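Local atomic coordinates of catalase-3 (Neurospora crassa, PDB entry 4AJ9), a protein that uses heme to break hydrogen peroxide down into dioxygen and water, working as an assembly of four chains. Residues N473-L481 with R494-E502. Numbering follows the deposited sequence.
Sequences NEQVKKNVL and RVAVALGLE
L481 reaches across from helix 474-487 and sets both its methyls against A496 CB. Its CD2 also lies over the backbone of A496, 3.7 Å from A496 N, and meets V495 CG1, while its CD1 also meets CB and CD1 of L501. The side chains of L481 and L501 meet at a slant, and the fit is tight: L481 CD1 is 3.3 Å from L501 CD1. Anti to its own carbonyl carbon (chi1 -65°), CG of L501 is carried across toward helix 474-487; CD1 lies by L481 and CB of K477, CD2 by the carboxylate of E474. The side chains of E474 and L501 run alongside each other in opposite senses, and E474 OE2 is 3.4 Å from L501 CD2. L499 CD1 adds a looser contact at L481 CG. Beside this apolar patch, one water donates to E474 OE1 and to L499 O (2.6 Å) and accepts from K477 NZ, which also forms a long salt bridge with E474 OE1 (3.5 Å). G500, with positive phi, leaves helical geometry in a Schellman motif, and L501 beyond it lies against helix 474-487. V495 and L499 also touch helix 454-468. The result is an antiparallel helical hairpin, the axes of 474-481 and 494-499 at 166°, in the catalase-related helical region, away from the heme.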
ATOM      1  N   ASN C 473      -5.421 -39.249  -7.285  1.00  8.71           N
ATOM      2  CA  ASN C 473      -4.224 -39.910  -7.800  1.00 13.65           C
ATOM      3  C   ASN C 473      -3.919 -41.199  -7.047  1.00 14.87           C
ATOM      4  O   ASN C 473      -3.698 -41.179  -5.841  1.00  9.58           O
ATOM      5  CB  ASN C 473      -3.013 -38.983  -7.739  1.00  8.98           C
ATOM      6  CG  ASN C 473      -1.776 -39.615  -8.349  1.00 12.13           C
ATOM      7  OD1 ASN C 473      -1.110 -40.456  -7.731  1.00  9.21           O
ATOM      8  ND2 ASN C 473      -1.472 -39.226  -9.573  1.00 10.17           N
ATOM      9  N   GLU C 474      -3.908 -42.322  -7.761  1.00 16.21           N
ATOM     10  CA  GLU C 474      -3.714 -43.621  -7.122  1.00 11.95           C
ATOM     11  C   GLU C 474      -2.348 -43.756  -6.439  1.00 10.39           C
ATOM     12  O   GLU C 474      -2.271 -44.244  -5.311  1.00 12.86           O
ATOM     13  CB  GLU C 474      -3.921 -44.769  -8.120  1.00 15.80           C
ATOM     14  CG  GLU C 474      -3.740 -46.151  -7.516  1.00 17.63           C
ATOM     15  CD  GLU C 474      -5.030 -46.723  -6.934  1.00 47.48           C
ATOM     16  OE1 GLU C 474      -5.889 -45.942  -6.464  1.00 33.93           O
ATOM     17  OE2 GLU C 474      -5.187 -47.963  -6.959  1.00 61.37           O
ATOM     18  N   GLN C 475      -1.272 -43.347  -7.112  1.00  7.55           N
ATOM     19  CA  GLN C 475       0.055 -43.463  -6.489  1.00 10.61           C
ATOM     20  C   GLN C 475       0.135 -42.695  -5.174  1.00 12.58           C
ATOM     21  O   GLN C 475       0.757 -43.153  -4.211  1.00  9.38           O
ATOM     22  CB  GLN C 475       1.176 -43.009  -7.426  1.00 11.46           C
ATOM     23  CG  GLN C 475       2.575 -43.314  -6.882  1.00  6.66           C
ATOM     24  CD  GLN C 475       2.740 -44.789  -6.545  1.00 19.73           C
ATOM     25  OE1 GLN C 475       2.293 -45.656  -7.292  1.00 11.21           O
ATOM     26  NE2 GLN C 475       3.358 -45.078  -5.403  1.00 10.58           N
ATOM     27  N   VAL C 476      -0.478 -41.514  -5.135  1.00 12.79           N
ATOM     28  CA  VAL C 476      -0.488 -40.734  -3.906  1.00 12.31           C
ATOM     29  C   VAL C 476      -1.158 -41.519  -2.776  1.00  9.74           C
ATOM     30  O   VAL C 476      -0.628 -41.589  -1.666  1.00  9.96           O
ATOM     31  CB  VAL C 476      -1.127 -39.331  -4.098  1.00 11.55           C
ATOM     32  CG1 VAL C 476      -1.357 -38.662  -2.752  1.00  8.72           C
ATOM     33  CG2 VAL C 476      -0.234 -38.460  -4.996  1.00  6.95           C
ATOM     34  N   LYS C 477      -2.310 -42.131  -3.051  1.00 11.70           N
ATOM     35  CA  LYS C 477      -2.951 -42.972  -2.041  1.00  8.00           C
ATOM     36  C   LYS C 477      -2.027 -44.100  -1.571  1.00  7.83           C
ATOM     37  O   LYS C 477      -1.997 -44.416  -0.385  1.00  7.63           O
ATOM     38  CB  LYS C 477      -4.304 -43.519  -2.519  1.00 11.31           C
ATOM     39  CG  LYS C 477      -5.444 -42.501  -2.387  1.00  6.00           C
ATOM     40  CD  LYS C 477      -6.766 -43.027  -2.941  1.00  9.06           C
ATOM     41  CE  LYS C 477      -6.730 -43.167  -4.460  1.00 11.13           C
ATOM     42  NZ  LYS C 477      -8.049 -43.630  -4.992  1.00 10.72           N
ATOM     43  N   LYS C 478      -1.275 -44.703  -2.494  1.00  6.61           N
ATOM     44  CA  LYS C 478      -0.374 -45.792  -2.120  1.00 15.00           C
ATOM     45  C   LYS C 478       0.777 -45.266  -1.278  1.00 11.25           C
ATOM     46  O   LYS C 478       1.214 -45.920  -0.329  1.00 12.08           O
ATOM     47  CB  LYS C 478       0.173 -46.509  -3.352  1.00 15.56           C
ATOM     48  CG  LYS C 478      -0.856 -47.342  -4.092  1.00 14.59           C
ATOM     49  CD  LYS C 478      -0.215 -47.993  -5.310  1.00 16.45           C
ATOM     50  CE  LYS C 478      -1.197 -48.894  -6.045  1.00 28.51           C
ATOM     51  NZ  LYS C 478      -0.672 -49.273  -7.389  1.00 26.71           N
ATOM     52  N   ASN C 479       1.264 -44.079  -1.632  1.00 13.02           N
ATOM     53  CA  ASN C 479       2.318 -43.413  -0.868  1.00  9.21           C
ATOM     54  C   ASN C 479       1.848 -43.129   0.548  1.00 10.77           C
ATOM     55  O   ASN C 479       2.595 -43.295   1.507  1.00 10.67           O
ATOM     56  CB  ASN C 479       2.747 -42.119  -1.569  1.00  9.59           C
ATOM     57  CG  ASN C 479       3.438 -42.382  -2.881  1.00 14.28           C
ATOM     58  OD1 ASN C 479       3.897 -43.489  -3.125  1.00 14.89           O
ATOM     59  ND2 ASN C 479       3.523 -41.365  -3.733  1.00 14.37           N
ATOM     60  N   VAL C 480       0.598 -42.695   0.674  1.00 11.25           N
ATOM     61  CA  VAL C 480       0.000 -42.473   1.985  1.00 11.35           C
ATOM     62  C   VAL C 480      -0.049 -43.768   2.809  1.00  9.77           C
ATOM     63  O   VAL C 480       0.349 -43.777   3.969  1.00  8.32           O
ATOM     64  CB  VAL C 480      -1.405 -41.843   1.857  1.00 12.03           C
ATOM     65  CG1 VAL C 480      -2.117 -41.828   3.195  1.00  9.18           C
ATOM     66  CG2 VAL C 480      -1.288 -40.429   1.294  1.00  7.95           C
ATOM     67  N   LEU C 481      -0.512 -44.864   2.205  1.00 14.43           N
ATOM     68  CA  LEU C 481      -0.550 -46.157   2.905  1.00 12.95           C
ATOM     69  C   LEU C 481       0.840 -46.595   3.349  1.00  8.67           C
ATOM     70  O   LEU C 481       1.020 -47.079   4.460  1.00  7.87           O
ATOM     71  CB  LEU C 481      -1.165 -47.251   2.028  1.00 15.30           C
ATOM     72  CG  LEU C 481      -2.688 -47.227   1.926  1.00 24.30           C
ATOM     73  CD1 LEU C 481      -3.164 -48.351   1.024  1.00 33.07           C
ATOM     74  CD2 LEU C 481      -3.316 -47.345   3.309  1.00 20.72           C
ATOM     75  N   ARG C 494      -6.562 -50.917   8.164  1.00 10.55           N
ATOM     76  CA  ARG C 494      -7.916 -50.412   8.311  1.00  8.99           C
ATOM     77  C   ARG C 494      -8.221 -49.274   7.329  1.00  9.03           C
ATOM     78  O   ARG C 494      -9.306 -49.222   6.753  1.00 12.02           O
ATOM     79  CB  ARG C 494      -8.178 -50.034   9.772  1.00  8.18           C
ATOM     80  CG  ARG C 494      -8.279 -51.271  10.659  1.00 15.14           C
ATOM     81  CD  ARG C 494      -7.957 -50.986  12.110  1.00 11.25           C
ATOM     82  NE  ARG C 494      -9.052 -50.321  12.805  1.00 12.70           N
ATOM     83  CZ  ARG C 494      -9.018 -49.996  14.094  1.00 11.04           C
ATOM     84  NH1 ARG C 494      -7.943 -50.275  14.832  1.00 14.22           N
ATOM     85  NH2 ARG C 494     -10.053 -49.394  14.652  1.00 12.57           N
ATOM     86  N   VAL C 495      -7.249 -48.391   7.108  1.00  8.39           N
ATOM     87  CA  VAL C 495      -7.396 -47.334   6.108  1.00 12.11           C
ATOM     88  C   VAL C 495      -7.428 -47.922   4.697  1.00 10.91           C
ATOM     89  O   VAL C 495      -8.273 -47.555   3.883  1.00  8.21           O
ATOM     90  CB  VAL C 495      -6.261 -46.282   6.209  1.00  8.83           C
ATOM     91  CG1 VAL C 495      -6.250 -45.376   4.976  1.00 11.90           C
ATOM     92  CG2 VAL C 495      -6.393 -45.470   7.506  1.00  9.40           C
ATOM     93  N   ALA C 496      -6.510 -48.840   4.417  1.00 12.05           N
ATOM     94  CA  ALA C 496      -6.442 -49.483   3.105  1.00 14.39           C
ATOM     95  C   ALA C 496      -7.799 -50.038   2.680  1.00 11.03           C
ATOM     96  O   ALA C 496      -8.155 -49.980   1.508  1.00 18.13           O
ATOM     97  CB  ALA C 496      -5.389 -50.595   3.102  1.00 16.17           C
ATOM     98  N   VAL C 497      -8.557 -50.574   3.630  1.00 14.12           N
ATOM     99  CA  VAL C 497      -9.864 -51.138   3.302  1.00 12.06           C
ATOM    100  C   VAL C 497     -10.720 -50.122   2.560  1.00 15.30           C
ATOM    101  O   VAL C 497     -11.279 -50.419   1.506  1.00 13.20           O
ATOM    102  CB  VAL C 497     -10.622 -51.601   4.549  1.00 15.15           C
ATOM    103  CG1 VAL C 497     -12.077 -51.927   4.186  1.00 15.87           C
ATOM    104  CG2 VAL C 497      -9.940 -52.814   5.162  1.00 21.29           C
ATOM    105  N   ALA C 498     -10.810 -48.917   3.115  1.00 11.90           N
ATOM    106  CA  ALA C 498     -11.626 -47.852   2.533  1.00  7.20           C
ATOM    107  C   ALA C 498     -11.201 -47.477   1.115  1.00 11.05           C
ATOM    108  O   ALA C 498     -12.036 -47.152   0.271  1.00 11.18           O
ATOM    109  CB  ALA C 498     -11.604 -46.610   3.449  1.00  9.24           C
ATOM    110  N   LEU C 499      -9.896 -47.520   0.864  1.00 10.76           N
ATOM    111  CA  LEU C 499      -9.329 -47.092  -0.406  1.00  8.66           C
ATOM    112  C   LEU C 499      -9.296 -48.223  -1.434  1.00 10.36           C
ATOM    113  O   LEU C 499      -8.887 -48.023  -2.573  1.00 11.57           O
ATOM    114  CB  LEU C 499      -7.916 -46.565  -0.176  1.00  8.72           C
ATOM    115  CG  LEU C 499      -7.803 -45.508   0.930  1.00  9.07           C
ATOM    116  CD1 LEU C 499      -6.361 -45.056   1.106  1.00 10.29           C
ATOM    117  CD2 LEU C 499      -8.704 -44.326   0.610  1.00  7.49           C
ATOM    118  N   GLY C 500      -9.708 -49.416  -1.017  1.00 14.96           N
ATOM    119  CA  GLY C 500      -9.720 -50.571  -1.900  1.00 14.49           C
ATOM    120  C   GLY C 500      -8.321 -50.981  -2.296  1.00 21.95           C
ATOM    121  O   GLY C 500      -8.088 -51.434  -3.420  1.00 21.61           O
ATOM    122  N   LEU C 501      -7.380 -50.814  -1.370  1.00 16.96           N
ATOM    123  CA  LEU C 501      -5.989 -51.177  -1.627  1.00 14.98           C
ATOM    124  C   LEU C 501      -5.585 -52.363  -0.762  1.00 20.24           C
ATOM    125  O   LEU C 501      -6.216 -52.649   0.259  1.00 21.47           O
ATOM    126  CB  LEU C 501      -5.066 -49.978  -1.372  1.00 18.65           C
ATOM    127  CG  LEU C 501      -5.287 -48.799  -2.325  1.00 23.35           C
ATOM    128  CD1 LEU C 501      -4.523 -47.551  -1.882  1.00 25.59           C
ATOM    129  CD2 LEU C 501      -4.904 -49.176  -3.746  1.00 18.52           C
ATOM    130  N   GLU C 502      -4.532 -53.055  -1.173  1.00 27.78           N
ATOM    131  CA  GLU C 502      -4.090 -54.241  -0.458  1.00 26.74           C
ATOM    132  C   GLU C 502      -3.483 -53.886   0.899  1.00 32.98           C
ATOM    133  O   GLU C 502      -2.667 -52.968   1.009  1.00 24.49           O
ATOM    134  CB  GLU C 502      -3.086 -55.024  -1.301  1.00 34.43           C
ATOM    135  CG  GLU C 502      -2.773 -56.409  -0.763  1.00 51.68           C
ATOM    136  CD  GLU C 502      -1.831 -57.179  -1.666  1.00 52.52           C
ATOM    137  OE1 GLU C 502      -1.382 -56.608  -2.683  1.00 64.17           O
ATOM    138  OE2 GLU C 502      -1.539 -58.353  -1.355  1.00 55.57           O
TER
HETATM  139  O   HOH W   1      -8.098 -46.350  -4.329  1.00 25.40           O